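Local coordinates for glucoamylase (Thermoanaerobacterium thermosaccharolyticum, PDB 1LF6), which hydrolyses terminal alpha-1,4-linked glucose residues from the non-reducing ends of glucan chains, releasing beta-D-glucose, at residues 74-79 with 86-91; 125-130 with 270-275; 195-200 with 233-238; 567-572 with 642-647; 598-603 with 632-637. All blocks are in the same frame, centred on the assembly; numbering follows the deposited sequence.

Interaction 1 (74-79 with 86-91); sequences EIKFIV and VPDETK
Strand 74-79 and the incoming chain 86-91 run in roughly opposite directions, 145° apart, and come closest where Ile78 and Asp88 form a single beta bridge. This is the return of a short connection in the N-terminal beta-sandwich domain, and it leads into a helical turn N-capped by Asp88. Val79 N donates to Pro87 O at 3.2 Å, and a weak bond joins Glu89 N to Phe77 O. Where the backbones diverge, a side chain takes over: Glu89 OE2 accepts from Phe77 N at 2.6 Å, the donor standing 43° above the carboxylate plane. A glutamate is long enough to reach back to this strand N-H, and its buried carboxylate is satisfied by Lys122 at OE2 and Asn111 at OE1. The Phe77 ring leads away from the contact to pack on Leu151 and Leu153. Ile78 lays CD1 against the Asp88 carboxylate carbon and CG2 against Val86 CG1, 3.9 Å away. Lys76 crosses Asp88 at about a right angle, its chain extended beyond CG, and NZ forms a salt bridge with OD1 at 2.6 Å on the syn side. Asp88 OD2 accepts the capping bond from Thr90 N at 2.9 Å and a second hydrogen bond from Thr90 OG1 at 2.6 Å, both from the same face of the carboxylate plane. A water accepts from Lys76 NZ at 2.7 Å and donates to Glu74 OE1 at 2.5 Å.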
# COMPACT_ATOMS: atom_id res chain seq x y z
N GLU A 74 -7.30 -13.99 -7.01
CA GLU A 74 -6.27 -14.99 -6.75
C GLU A 74 -5.99 -15.92 -7.92
O GLU A 74 -6.78 -16.03 -8.85
CB GLU A 74 -6.66 -15.87 -5.57
CG GLU A 74 -6.59 -15.24 -4.21
CD GLU A 74 -6.70 -16.30 -3.12
OE1 GLU A 74 -7.66 -17.10 -3.18
OE2 GLU A 74 -5.83 -16.33 -2.22
N ILE A 75 -4.84 -16.58 -7.83
CA ILE A 75 -4.40 -17.58 -8.81
C ILE A 75 -3.61 -18.54 -7.94
O ILE A 75 -2.48 -18.25 -7.55
CB ILE A 75 -3.46 -16.99 -9.88
CG1 ILE A 75 -4.16 -15.86 -10.64
CG2 ILE A 75 -3.06 -18.08 -10.86
CD1 ILE A 75 -3.28 -15.17 -11.67
N LYS A 76 -4.22 -19.68 -7.61
CA LYS A 76 -3.57 -20.66 -6.75
C LYS A 76 -3.62 -22.08 -7.28
O LYS A 76 -4.38 -22.40 -8.20
CB LYS A 76 -4.21 -20.62 -5.36
CG LYS A 76 -5.67 -21.07 -5.36
CD LYS A 76 -6.31 -20.92 -4.00
CE LYS A 76 -7.78 -21.30 -4.04
NZ LYS A 76 -8.44 -21.15 -2.71
N PHE A 77 -2.81 -22.94 -6.67
CA PHE A 77 -2.75 -24.34 -7.05
C PHE A 77 -3.47 -25.21 -6.03
O PHE A 77 -3.44 -24.93 -4.83
CB PHE A 77 -1.30 -24.82 -7.16
CG PHE A 77 -0.63 -24.44 -8.44
CD1 PHE A 77 -1.07 -24.97 -9.65
CD2 PHE A 77 0.44 -23.55 -8.45
CE1 PHE A 77 -0.46 -24.61 -10.85
CE2 PHE A 77 1.05 -23.19 -9.64
CZ PHE A 77 0.61 -23.72 -10.84
N ILE A 78 -4.12 -26.26 -6.53
CA ILE A 78 -4.82 -27.21 -5.68
C ILE A 78 -4.29 -28.58 -6.06
O ILE A 78 -4.24 -28.92 -7.25
CB ILE A 78 -6.35 -27.19 -5.91
CG1 ILE A 78 -6.89 -25.77 -5.75
CG2 ILE A 78 -7.03 -28.12 -4.91
CD1 ILE A 78 -6.62 -25.16 -4.38
N VAL A 79 -3.88 -29.36 -5.07
CA VAL A 79 -3.34 -30.69 -5.34
C VAL A 79 -4.13 -31.78 -4.62
O VAL A 79 -4.65 -31.56 -3.53
CB VAL A 79 -1.85 -30.79 -4.92
CG1 VAL A 79 -1.68 -30.28 -3.51
CG2 VAL A 79 -1.37 -32.23 -5.01
N VAL A 86 -7.32 -33.30 -0.35
CA VAL A 86 -7.39 -32.20 -1.31
C VAL A 86 -6.90 -30.92 -0.64
O VAL A 86 -7.69 -30.16 -0.09
CB VAL A 86 -8.84 -31.97 -1.80
CG1 VAL A 86 -8.88 -30.81 -2.78
CG2 VAL A 86 -9.39 -33.23 -2.44
N PRO A 87 -5.57 -30.67 -0.66
CA PRO A 87 -5.02 -29.46 -0.04
C PRO A 87 -4.94 -28.22 -0.94
O PRO A 87 -4.57 -28.30 -2.11
CB PRO A 87 -3.64 -29.91 0.42
CG PRO A 87 -3.24 -30.84 -0.65
CD PRO A 87 -4.50 -31.67 -0.86
N ASP A 88 -5.30 -27.09 -0.35
CA ASP A 88 -5.26 -25.79 -1.01
C ASP A 88 -3.94 -25.19 -0.54
O ASP A 88 -3.76 -24.96 0.66
CB ASP A 88 -6.45 -24.94 -0.54
CG ASP A 88 -6.43 -23.51 -1.09
OD1 ASP A 88 -7.49 -22.86 -1.06
OD2 ASP A 88 -5.36 -23.03 -1.54
N GLU A 89 -3.01 -24.97 -1.46
CA GLU A 89 -1.70 -24.44 -1.10
C GLU A 89 -1.76 -23.17 -0.25
O GLU A 89 -0.94 -22.98 0.65
CB GLU A 89 -0.86 -24.17 -2.36
CG GLU A 89 -1.18 -22.85 -3.06
CD GLU A 89 -0.28 -22.58 -4.26
OE1 GLU A 89 0.92 -22.91 -4.18
OE2 GLU A 89 -0.78 -22.03 -5.26
N THR A 90 -2.75 -22.31 -0.52
CA THR A 90 -2.88 -21.06 0.23
C THR A 90 -3.24 -21.24 1.70
O THR A 90 -3.23 -20.27 2.46
CB THR A 90 -3.92 -20.11 -0.42
OG1 THR A 90 -5.23 -20.68 -0.35
CG2 THR A 90 -3.57 -19.86 -1.88
N LYS A 91 -3.54 -22.46 2.12
CA LYS A 91 -3.89 -22.69 3.52
C LYS A 91 -3.36 -23.99 4.11
O LYS A 91 -3.28 -24.13 5.32
CB LYS A 91 -5.40 -22.62 3.70
CG LYS A 91 -6.17 -23.47 2.72
CD LYS A 91 -7.31 -22.69 2.10
CE LYS A 91 -8.34 -22.28 3.14
NZ LYS A 91 -9.48 -21.57 2.50
O HOH W 1 -7.74 -18.85 -1.45

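Interaction 2 (125-130 with 270-275); sequences FTDVKR and NNLKNN
The last part of strand 118-126 and the turn that follows pass beside one side of helix 270-275, with Asp127 and Leu272 CA atoms 6.3 Å apart. The contact is a helix packed on a strand end of the N-terminal beta-sandwich domain, and an Asx turn at Asp127 shapes the chain after the strand. Phe125 and Leu272 bury the most surface here. The Phe125 ring reaches the helix backbone, where Lys273 CA lies over one face in a CH-pi contact, 4.0 Å from the centroid. CE1 of the same ring meets Leu272 CB. A flat aromatic suits this place because it can lie close against a helix backbone. Lys273 adds its CB near the ring's CZ, while its extended chain carries NZ away to a salt bridge with Asp123. Leu272 sets CD2 against the Asp127 carboxylate, 3.5 Å from OD2. That carboxylate is already engaged: OD2 accepts from Lys129 N, closing the Asx turn, and OD1 forms a salt bridge with Arg130 NH2 at 2.7 Å and also bonds Thr264. Arg130 further pairs with Glu263 and Glu267. Val128 places its methyls by Asn275, with Val128 CG2 4.0 Å from Asn275 CB. A water joins the two backbones, donating to Thr126 O and to Leu272 O, each at 2.8 Å, and accepting from Val128 N at 2.9 Å.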
# COMPACT_ATOMS: atom_id res chain seq x y z
N PHE A 125 6.86 -12.63 -11.93
CA PHE A 125 7.25 -11.31 -12.38
C PHE A 125 6.42 -10.98 -13.61
O PHE A 125 5.57 -11.76 -14.02
CB PHE A 125 8.75 -11.28 -12.72
CG PHE A 125 9.14 -12.21 -13.83
CD1 PHE A 125 9.18 -11.77 -15.15
CD2 PHE A 125 9.45 -13.54 -13.55
CE1 PHE A 125 9.53 -12.64 -16.18
CE2 PHE A 125 9.79 -14.42 -14.58
CZ PHE A 125 9.84 -13.97 -15.89
N THR A 126 6.66 -9.82 -14.22
CA THR A 126 5.89 -9.44 -15.40
C THR A 126 6.76 -9.25 -16.64
O THR A 126 7.98 -9.21 -16.56
CB THR A 126 5.10 -8.14 -15.15
OG1 THR A 126 6.01 -7.09 -14.78
CG2 THR A 126 4.08 -8.34 -14.04
N ASP A 127 6.09 -9.16 -17.79
CA ASP A 127 6.75 -8.97 -19.07
C ASP A 127 7.00 -7.47 -19.22
O ASP A 127 6.06 -6.68 -19.32
CB ASP A 127 5.84 -9.49 -20.19
CG ASP A 127 6.51 -9.48 -21.56
OD1 ASP A 127 6.09 -10.27 -22.42
OD2 ASP A 127 7.45 -8.68 -21.78
N VAL A 128 8.27 -7.08 -19.24
CA VAL A 128 8.63 -5.67 -19.36
C VAL A 128 8.10 -4.99 -20.63
O VAL A 128 7.91 -3.78 -20.65
CB VAL A 128 10.16 -5.47 -19.30
CG1 VAL A 128 10.70 -5.96 -17.95
CG2 VAL A 128 10.83 -6.22 -20.45
N LYS A 129 7.86 -5.78 -21.67
CA LYS A 129 7.38 -5.24 -22.94
C LYS A 129 5.88 -5.21 -23.16
O LYS A 129 5.39 -4.40 -23.96
CB LYS A 129 8.02 -6.00 -24.11
CG LYS A 129 9.45 -5.60 -24.42
CD LYS A 129 9.91 -6.28 -25.69
CE LYS A 129 11.18 -5.65 -26.22
NZ LYS A 129 11.55 -6.21 -27.55
N ARG A 130 5.14 -6.07 -22.48
CA ARG A 130 3.70 -6.11 -22.67
C ARG A 130 2.93 -6.44 -21.38
O ARG A 130 3.52 -6.82 -20.38
CB ARG A 130 3.37 -7.13 -23.76
CG ARG A 130 3.98 -8.50 -23.52
CD ARG A 130 3.86 -9.38 -24.75
NE ARG A 130 4.71 -8.92 -25.85
CZ ARG A 130 6.01 -9.18 -25.95
NH1 ARG A 130 6.70 -8.72 -26.99
NH2 ARG A 130 6.63 -9.90 -25.03
N ASN A 270 14.20 -17.08 -19.50
CA ASN A 270 15.34 -16.44 -18.84
C ASN A 270 15.57 -15.02 -19.32
O ASN A 270 16.00 -14.16 -18.56
CB ASN A 270 16.62 -17.26 -19.04
CG ASN A 270 16.58 -18.58 -18.31
OD1 ASN A 270 16.30 -18.63 -17.10
ND2 ASN A 270 16.86 -19.66 -19.02
N ASN A 271 15.28 -14.78 -20.60
CA ASN A 271 15.46 -13.45 -21.16
C ASN A 271 14.48 -12.47 -20.52
O ASN A 271 14.86 -11.38 -20.10
CB ASN A 271 15.25 -13.47 -22.67
CG ASN A 271 16.45 -12.96 -23.43
OD1 ASN A 271 16.94 -11.85 -23.18
ND2 ASN A 271 16.95 -13.77 -24.37
N LEU A 272 13.21 -12.87 -20.44
CA LEU A 272 12.18 -12.03 -19.85
C LEU A 272 12.50 -11.75 -18.39
O LEU A 272 12.39 -10.62 -17.92
CB LEU A 272 10.81 -12.72 -19.92
CG LEU A 272 10.08 -12.76 -21.26
CD1 LEU A 272 8.79 -13.56 -21.10
CD2 LEU A 272 9.77 -11.35 -21.74
N LYS A 273 12.88 -12.80 -17.68
CA LYS A 273 13.21 -12.69 -16.27
C LYS A 273 14.41 -11.76 -16.05
O LYS A 273 14.35 -10.86 -15.21
CB LYS A 273 13.51 -14.07 -15.70
CG LYS A 273 13.75 -14.09 -14.21
CD LYS A 273 13.93 -15.51 -13.72
CE LYS A 273 14.45 -15.53 -12.30
NZ LYS A 273 14.78 -16.92 -11.87
N ASN A 274 15.48 -11.97 -16.81
CA ASN A 274 16.66 -11.14 -16.67
C ASN A 274 16.36 -9.68 -17.02
O ASN A 274 16.87 -8.76 -16.38
CB ASN A 274 17.80 -11.66 -17.54
CG ASN A 274 18.32 -13.02 -17.08
OD1 ASN A 274 18.39 -13.29 -15.88
ND2 ASN A 274 18.69 -13.87 -18.03
N ASN A 275 15.53 -9.46 -18.04
CA ASN A 275 15.17 -8.10 -18.44
C ASN A 275 14.38 -7.41 -17.33
O ASN A 275 14.53 -6.21 -17.10
CB ASN A 275 14.33 -8.12 -19.73
CG ASN A 275 15.13 -8.53 -20.95
OD1 ASN A 275 14.57 -8.71 -22.04
ND2 ASN A 275 16.44 -8.68 -20.79
O HOH W 2 9.92 -9.40 -18.50

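Interaction 3 (195-200 with 233-238); sequences GWKGYS and GAEIDL
Two antiparallel strands, 198-200 and 233-236, pair here at the margin of the seven-stranded sheet of the N-terminal domain; their axes come within 4.7 Å at 166°. Ser200 and Gly233 form a hydrogen-bonded pair, with Ser200 N to Gly233 O at 3.0 Å and Gly233 N to Ser200 O at 2.9 Å. Tyr199 and Ala234 follow as a non-hydrogen-bonded pair. Beyond them Glu235 N bonds Gly198 O, and Lys197 N reaches Glu235 O at 2.9 Å. Ala234 suits its place because its small CB lets the Trp196 indole approach closely, with Trp196 CE3 3.4 Å from Ala234 CB. Ile236 brings CD1 to the edge of that ring, 3.6 Å from Trp196 CZ3, while the indole NE1 bonds Glu177 O. Near the solvent, Lys197 and Glu235 lie side by side, pointing the same way, with Lys197 CD 3.7 Å from Glu235 CD. Lys197 NZ and Glu235 OE2 stand too far apart for a salt bridge, and one water joins them. Strand 198-203 is the outermost on this side, strand 230-236 pairs on its inner side with strand 150-157, and Trp196 packs across on Leu179 and Ile246 of the other sheet.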
# COMPACT_ATOMS: atom_id res chain seq x y z
N GLY A 195 0.06 -26.08 -22.28
CA GLY A 195 -1.37 -26.26 -22.43
C GLY A 195 -2.03 -26.82 -21.18
O GLY A 195 -1.40 -26.89 -20.12
N TRP A 196 -3.29 -27.24 -21.31
CA TRP A 196 -4.03 -27.79 -20.18
C TRP A 196 -4.44 -29.23 -20.42
O TRP A 196 -4.70 -29.63 -21.56
CB TRP A 196 -5.29 -26.96 -19.91
CG TRP A 196 -5.08 -25.48 -19.97
CD1 TRP A 196 -5.43 -24.64 -20.98
CD2 TRP A 196 -4.44 -24.67 -18.98
NE1 TRP A 196 -5.06 -23.35 -20.69
CE2 TRP A 196 -4.45 -23.34 -19.46
CE3 TRP A 196 -3.86 -24.93 -17.73
CZ2 TRP A 196 -3.90 -22.28 -18.74
CZ3 TRP A 196 -3.32 -23.87 -17.01
CH2 TRP A 196 -3.35 -22.56 -17.52
N LYS A 197 -4.52 -30.01 -19.35
CA LYS A 197 -4.93 -31.40 -19.45
C LYS A 197 -6.45 -31.41 -19.41
O LYS A 197 -7.09 -32.44 -19.65
CB LYS A 197 -4.37 -32.20 -18.27
CG LYS A 197 -4.72 -33.68 -18.31
CD LYS A 197 -4.05 -34.44 -17.17
CE LYS A 197 -4.33 -35.94 -17.28
NZ LYS A 197 -3.63 -36.72 -16.23
N GLY A 198 -7.02 -30.25 -19.09
CA GLY A 198 -8.46 -30.11 -19.01
C GLY A 198 -8.81 -28.77 -18.39
O GLY A 198 -8.01 -28.21 -17.64
N TYR A 199 -10.00 -28.25 -18.69
CA TYR A 199 -10.43 -26.97 -18.16
C TYR A 199 -11.90 -26.97 -17.76
O TYR A 199 -12.66 -27.86 -18.15
CB TYR A 199 -10.17 -25.86 -19.19
CG TYR A 199 -10.81 -26.13 -20.54
CD1 TYR A 199 -12.20 -26.05 -20.71
CD2 TYR A 199 -10.04 -26.48 -21.64
CE1 TYR A 199 -12.79 -26.32 -21.94
CE2 TYR A 199 -10.62 -26.75 -22.88
CZ TYR A 199 -11.99 -26.67 -23.02
OH TYR A 199 -12.57 -26.95 -24.24
N SER A 200 -12.30 -25.96 -16.99
CA SER A 200 -13.68 -25.82 -16.55
C SER A 200 -13.91 -24.46 -15.89
O SER A 200 -13.16 -24.05 -15.00
CB SER A 200 -14.04 -26.93 -15.57
OG SER A 200 -15.40 -26.84 -15.18
N GLY A 233 -10.86 -22.92 -13.63
CA GLY A 233 -9.96 -23.98 -13.21
C GLY A 233 -9.39 -24.79 -14.36
O GLY A 233 -9.97 -24.84 -15.45
N ALA A 234 -8.25 -25.41 -14.12
CA ALA A 234 -7.59 -26.22 -15.14
C ALA A 234 -6.64 -27.20 -14.48
O ALA A 234 -6.07 -26.92 -13.43
CB ALA A 234 -6.83 -25.32 -16.12
N GLU A 235 -6.49 -28.37 -15.10
CA GLU A 235 -5.59 -29.38 -14.58
C GLU A 235 -4.29 -29.31 -15.37
O GLU A 235 -4.28 -29.07 -16.58
CB GLU A 235 -6.21 -30.77 -14.71
CG GLU A 235 -5.26 -31.92 -14.40
CD GLU A 235 -5.98 -33.24 -14.21
OE1 GLU A 235 -6.93 -33.51 -14.98
OE2 GLU A 235 -5.60 -34.02 -13.31
N ILE A 236 -3.18 -29.48 -14.66
CA ILE A 236 -1.86 -29.45 -15.28
C ILE A 236 -1.43 -30.88 -15.55
O ILE A 236 -1.43 -31.72 -14.64
CB ILE A 236 -0.84 -28.77 -14.34
CG1 ILE A 236 -1.34 -27.37 -13.94
CG2 ILE A 236 0.52 -28.67 -15.03
CD1 ILE A 236 -1.54 -26.42 -15.10
N ASP A 237 -1.07 -31.17 -16.79
CA ASP A 237 -0.63 -32.51 -17.16
C ASP A 237 0.79 -32.73 -16.62
O ASP A 237 1.77 -32.39 -17.29
CB ASP A 237 -0.63 -32.67 -18.69
CG ASP A 237 -0.48 -34.12 -19.12
OD1 ASP A 237 0.26 -34.88 -18.46
OD2 ASP A 237 -1.10 -34.50 -20.14
N LEU A 238 0.88 -33.28 -15.42
CA LEU A 238 2.18 -33.53 -14.80
C LEU A 238 3.03 -34.51 -15.58
O LEU A 238 4.25 -34.33 -15.71
CB LEU A 238 1.99 -34.04 -13.37
CG LEU A 238 1.46 -33.04 -12.34
CD1 LEU A 238 1.27 -33.73 -11.00
CD2 LEU A 238 2.44 -31.87 -12.20
O HOH W 3 -1.27 -29.41 -18.75
O HOH W 4 -5.48 -36.51 -14.44

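Interaction 4 (567-572 with 642-647); sequences TPKGPS and TGLPTD
Lys569 and Pro568 rest on the backbone of Thr642 and Gly643. Pro568 brings ring carbon CG to Thr642 O at 3.7 Å. Lys569 lays CG 3.5 Å from the same oxygen and 3.9 Å from Gly643 CA; the bend at chi2 (-83°) turns CD, and CE beyond it lies 4.2 Å from Leu644 CD2. Gly643 fits because a CB there would run into Lys569 CG, and its positive phi is easy for glycine. Thr567 CB completes the first shell, 4.1 Å from Gly643 CA. Behind these contacts, a type I turn from Thr567 to Gly570 shapes the tip of a two-stranded hairpin in the catalytic domain. Thr567 suits the turn: its OG1 donates to Gly570 O at 2.6 Å, in the carbonyl plane on a lone pair, and Thr567 N shares that acceptor. Across the contact, Thr642 OG1 accepts from Leu644 N at 3.1 Å in an ST turn. The chemistry implies that each loop spends its threonine hydroxyl on its own turn, and the two meet by van der Waals contact.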
# COMPACT_ATOMS: atom_id res chain seq x y z
N THR A 567 7.16 -4.41 22.21
CA THR A 567 6.88 -5.74 21.67
C THR A 567 8.17 -6.54 21.62
O THR A 567 9.26 -5.99 21.78
CB THR A 567 6.35 -5.67 20.23
OG1 THR A 567 7.43 -5.32 19.36
CG2 THR A 567 5.25 -4.63 20.10
N PRO A 568 8.07 -7.86 21.40
CA PRO A 568 9.31 -8.63 21.33
C PRO A 568 10.14 -8.31 20.08
O PRO A 568 11.19 -8.90 19.86
CB PRO A 568 8.82 -10.09 21.38
CG PRO A 568 7.44 -10.02 20.86
CD PRO A 568 6.90 -8.75 21.45
N LYS A 569 9.66 -7.37 19.27
CA LYS A 569 10.36 -6.94 18.06
C LYS A 569 10.91 -5.53 18.27
O LYS A 569 11.67 -5.01 17.45
CB LYS A 569 9.40 -6.89 16.86
CG LYS A 569 8.74 -8.20 16.49
CD LYS A 569 9.63 -9.07 15.63
CE LYS A 569 8.83 -10.22 15.02
NZ LYS A 569 9.59 -10.91 13.95
N GLY A 570 10.50 -4.91 19.38
CA GLY A 570 10.93 -3.56 19.67
C GLY A 570 9.75 -2.70 20.09
O GLY A 570 8.62 -3.18 20.19
N PRO A 571 9.97 -1.40 20.32
CA PRO A 571 8.86 -0.54 20.73
C PRO A 571 8.04 0.04 19.59
O PRO A 571 8.54 0.27 18.48
CB PRO A 571 9.57 0.55 21.50
CG PRO A 571 10.80 0.77 20.65
CD PRO A 571 11.25 -0.66 20.35
N SER A 572 6.76 0.26 19.87
CA SER A 572 5.85 0.89 18.92
C SER A 572 4.77 1.60 19.74
O SER A 572 4.68 1.40 20.95
CB SER A 572 5.22 -0.12 17.97
OG SER A 572 4.69 0.56 16.83
N THR A 642 3.07 -10.12 19.76
CA THR A 642 4.11 -10.73 18.94
C THR A 642 4.85 -9.76 18.02
O THR A 642 5.91 -10.08 17.49
CB THR A 642 3.53 -11.82 18.04
OG1 THR A 642 2.65 -11.21 17.10
CG2 THR A 642 2.78 -12.86 18.87
N GLY A 643 4.28 -8.58 17.81
CA GLY A 643 4.91 -7.62 16.94
C GLY A 643 4.74 -8.04 15.49
O GLY A 643 5.34 -7.46 14.60
N LEU A 644 3.92 -9.08 15.27
CA LEU A 644 3.66 -9.58 13.92
C LEU A 644 2.55 -8.75 13.28
O LEU A 644 1.73 -8.15 13.98
CB LEU A 644 3.27 -11.07 13.97
CG LEU A 644 4.39 -12.04 14.37
CD1 LEU A 644 3.83 -13.44 14.54
CD2 LEU A 644 5.50 -12.02 13.31
N PRO A 645 2.50 -8.72 11.93
CA PRO A 645 1.48 -7.95 11.20
C PRO A 645 0.04 -8.38 11.49
O PRO A 645 -0.23 -9.57 11.70
CB PRO A 645 1.83 -8.18 9.73
CG PRO A 645 3.29 -8.61 9.76
CD PRO A 645 3.35 -9.46 11.00
N THR A 646 -0.88 -7.42 11.50
CA THR A 646 -2.29 -7.74 11.69
C THR A 646 -2.77 -7.86 10.24
O THR A 646 -1.94 -7.97 9.34
CB THR A 646 -3.06 -6.60 12.40
OG1 THR A 646 -3.07 -5.43 11.57
CG2 THR A 646 -2.40 -6.27 13.73
N ASP A 647 -4.07 -7.86 10.00
CA ASP A 647 -4.53 -7.95 8.63
C ASP A 647 -4.74 -6.56 8.03
O ASP A 647 -5.49 -6.38 7.07
CB ASP A 647 -5.82 -8.76 8.51
CG ASP A 647 -5.96 -9.42 7.15
OD1 ASP A 647 -5.28 -10.44 6.92
OD2 ASP A 647 -6.72 -8.90 6.29

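Interaction 5 (598-603 with 632-637); sequences LWPLLT and GIISEQ
Leu598 begins the contact through its carbonyl, whose oxygen receives a CA-H...O contact from Gln637 CA at 3.0 Å. Trp599, at the N-cap of helix 600-612, buries slightly more than Pro600. One indole face is covered by two aliphatic stems: Glu636 CG, anti to its backbone N (chi1 172°), lies 3.5 Å from the six-membered centroid, and Gln637 CG 3.7 Å from the five-membered one. The Glu636 carboxylate is tilted only 6° from the ring plane. Such long side chains suit the place, offering methylenes to the ring and polar ends to each other: Gln637 NE2 donates to Glu636 OE2 at 2.9 Å on the anti side. Tyr337 OH bonds Glu636 OE1, and Gln637 NE2 also bonds Tyr581 O. Pro600 sets CG against Ile634 CG2 at 3.7 Å, and a water accepts from Leu601 N and donates to Ser635 O and Glu636 O. The side chain of Gln637 is about 4 Å from that of Trp325, the probable substrate-binding residue. Pro600 touches Phe627 of helix 618-627, and Ile634 packs on helix 653-668.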
# COMPACT_ATOMS: atom_id res chain seq x y z
N LEU A 598 -0.67 -1.40 17.05
CA LEU A 598 0.59 -0.66 16.96
C LEU A 598 1.00 -0.34 15.53
O LEU A 598 0.89 -1.17 14.64
CB LEU A 598 1.70 -1.46 17.65
CG LEU A 598 1.88 -1.35 19.17
CD1 LEU A 598 0.60 -0.94 19.86
CD2 LEU A 598 2.40 -2.68 19.70
N TRP A 599 1.50 0.88 15.32
CA TRP A 599 1.92 1.31 14.00
C TRP A 599 3.43 1.44 13.86
O TRP A 599 4.05 2.33 14.45
CB TRP A 599 1.28 2.66 13.65
CG TRP A 599 -0.20 2.60 13.39
CD1 TRP A 599 -1.15 2.01 14.18
CD2 TRP A 599 -0.90 3.18 12.29
NE1 TRP A 599 -2.40 2.19 13.63
CE2 TRP A 599 -2.27 2.91 12.47
CE3 TRP A 599 -0.49 3.90 11.16
CZ2 TRP A 599 -3.25 3.34 11.56
CZ3 TRP A 599 -1.47 4.33 10.26
CH2 TRP A 599 -2.83 4.04 10.47
N PRO A 600 4.06 0.54 13.08
CA PRO A 600 5.51 0.69 12.94
C PRO A 600 5.83 2.10 12.42
O PRO A 600 6.93 2.62 12.64
CB PRO A 600 5.90 -0.43 11.97
CG PRO A 600 4.59 -0.96 11.43
CD PRO A 600 3.60 -0.74 12.53
N LEU A 601 4.87 2.71 11.74
CA LEU A 601 5.05 4.07 11.22
C LEU A 601 5.42 4.99 12.39
O LEU A 601 6.31 5.82 12.27
CB LEU A 601 3.75 4.57 10.58
CG LEU A 601 3.63 6.08 10.28
CD1 LEU A 601 4.70 6.51 9.29
CD2 LEU A 601 2.24 6.38 9.74
N LEU A 602 4.73 4.83 13.51
CA LEU A 602 4.99 5.66 14.68
C LEU A 602 6.31 5.31 15.36
O LEU A 602 6.85 6.12 16.11
CB LEU A 602 3.82 5.56 15.66
CG LEU A 602 2.53 6.08 15.01
CD1 LEU A 602 1.37 6.00 15.99
CD2 LEU A 602 2.75 7.51 14.52
N THR A 603 6.82 4.11 15.11
CA THR A 603 8.11 3.72 15.67
C THR A 603 9.15 4.53 14.90
O THR A 603 10.10 5.05 15.47
CB THR A 603 8.38 2.21 15.44
OG1 THR A 603 7.48 1.44 16.24
CG2 THR A 603 9.83 1.87 15.83
N GLY A 632 10.01 -8.36 3.34
CA GLY A 632 10.52 -7.02 3.54
C GLY A 632 9.41 -5.98 3.48
O GLY A 632 9.67 -4.79 3.32
N ILE A 633 8.17 -6.43 3.63
CA ILE A 633 7.02 -5.54 3.58
C ILE A 633 6.55 -5.16 4.98
O ILE A 633 6.38 -6.01 5.86
CB ILE A 633 5.87 -6.19 2.76
CG1 ILE A 633 6.27 -6.19 1.28
CG2 ILE A 633 4.54 -5.47 3.01
CD1 ILE A 633 5.30 -6.87 0.35
N ILE A 634 6.37 -3.85 5.17
CA ILE A 634 5.93 -3.31 6.45
C ILE A 634 4.44 -3.01 6.38
O ILE A 634 3.96 -2.33 5.47
CB ILE A 634 6.68 -1.99 6.80
CG1 ILE A 634 8.20 -2.24 6.78
CG2 ILE A 634 6.24 -1.48 8.17
CD1 ILE A 634 9.03 -0.97 6.99
N SER A 635 3.70 -3.53 7.36
CA SER A 635 2.27 -3.31 7.41
C SER A 635 1.96 -2.02 8.15
O SER A 635 2.82 -1.42 8.78
CB SER A 635 1.58 -4.48 8.12
OG SER A 635 1.90 -4.49 9.50
N GLU A 636 0.70 -1.60 8.05
CA GLU A 636 0.24 -0.40 8.73
C GLU A 636 0.23 -0.65 10.24
O GLU A 636 0.58 0.23 11.03
CB GLU A 636 -1.18 -0.08 8.24
CG GLU A 636 -1.88 1.03 9.00
CD GLU A 636 -3.31 1.19 8.54
OE1 GLU A 636 -3.54 1.91 7.54
OE2 GLU A 636 -4.21 0.59 9.17
N GLN A 637 -0.16 -1.86 10.63
CA GLN A 637 -0.25 -2.22 12.04
C GLN A 637 0.30 -3.60 12.39
O GLN A 637 0.28 -4.51 11.55
CB GLN A 637 -1.72 -2.17 12.49
CG GLN A 637 -2.41 -0.84 12.27
CD GLN A 637 -3.86 -0.87 12.69
OE1 GLN A 637 -4.20 -1.34 13.78
NE2 GLN A 637 -4.74 -0.37 11.83
O HOH W 5 2.70 1.37 9.95

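The five contacts fall into two groups along the chain. Interactions 1, 2 and 3 belong to the N-terminal beta-sandwich domain, interactions 4 and 5 to the helical catalytic domain. Interactions 1 and 3 share the seven-stranded sheet, their centres 15 Å apart, and touch where Phe77 meets Ile236. Interaction 2 lies on the other sheet, about 26 Å from interaction 1 between centres, and the loop it closes encloses interaction 3. Interaction 5 is likewise nested within the loop closed by interaction 4; their centres are 8 Å apart, joined by probable hydrogen bonds from Thr603 to Pro571 and from Thr646 to Gln637. Thus the hairpin and loop of interaction 4 back onto interaction 5, which borders the probable substrate site.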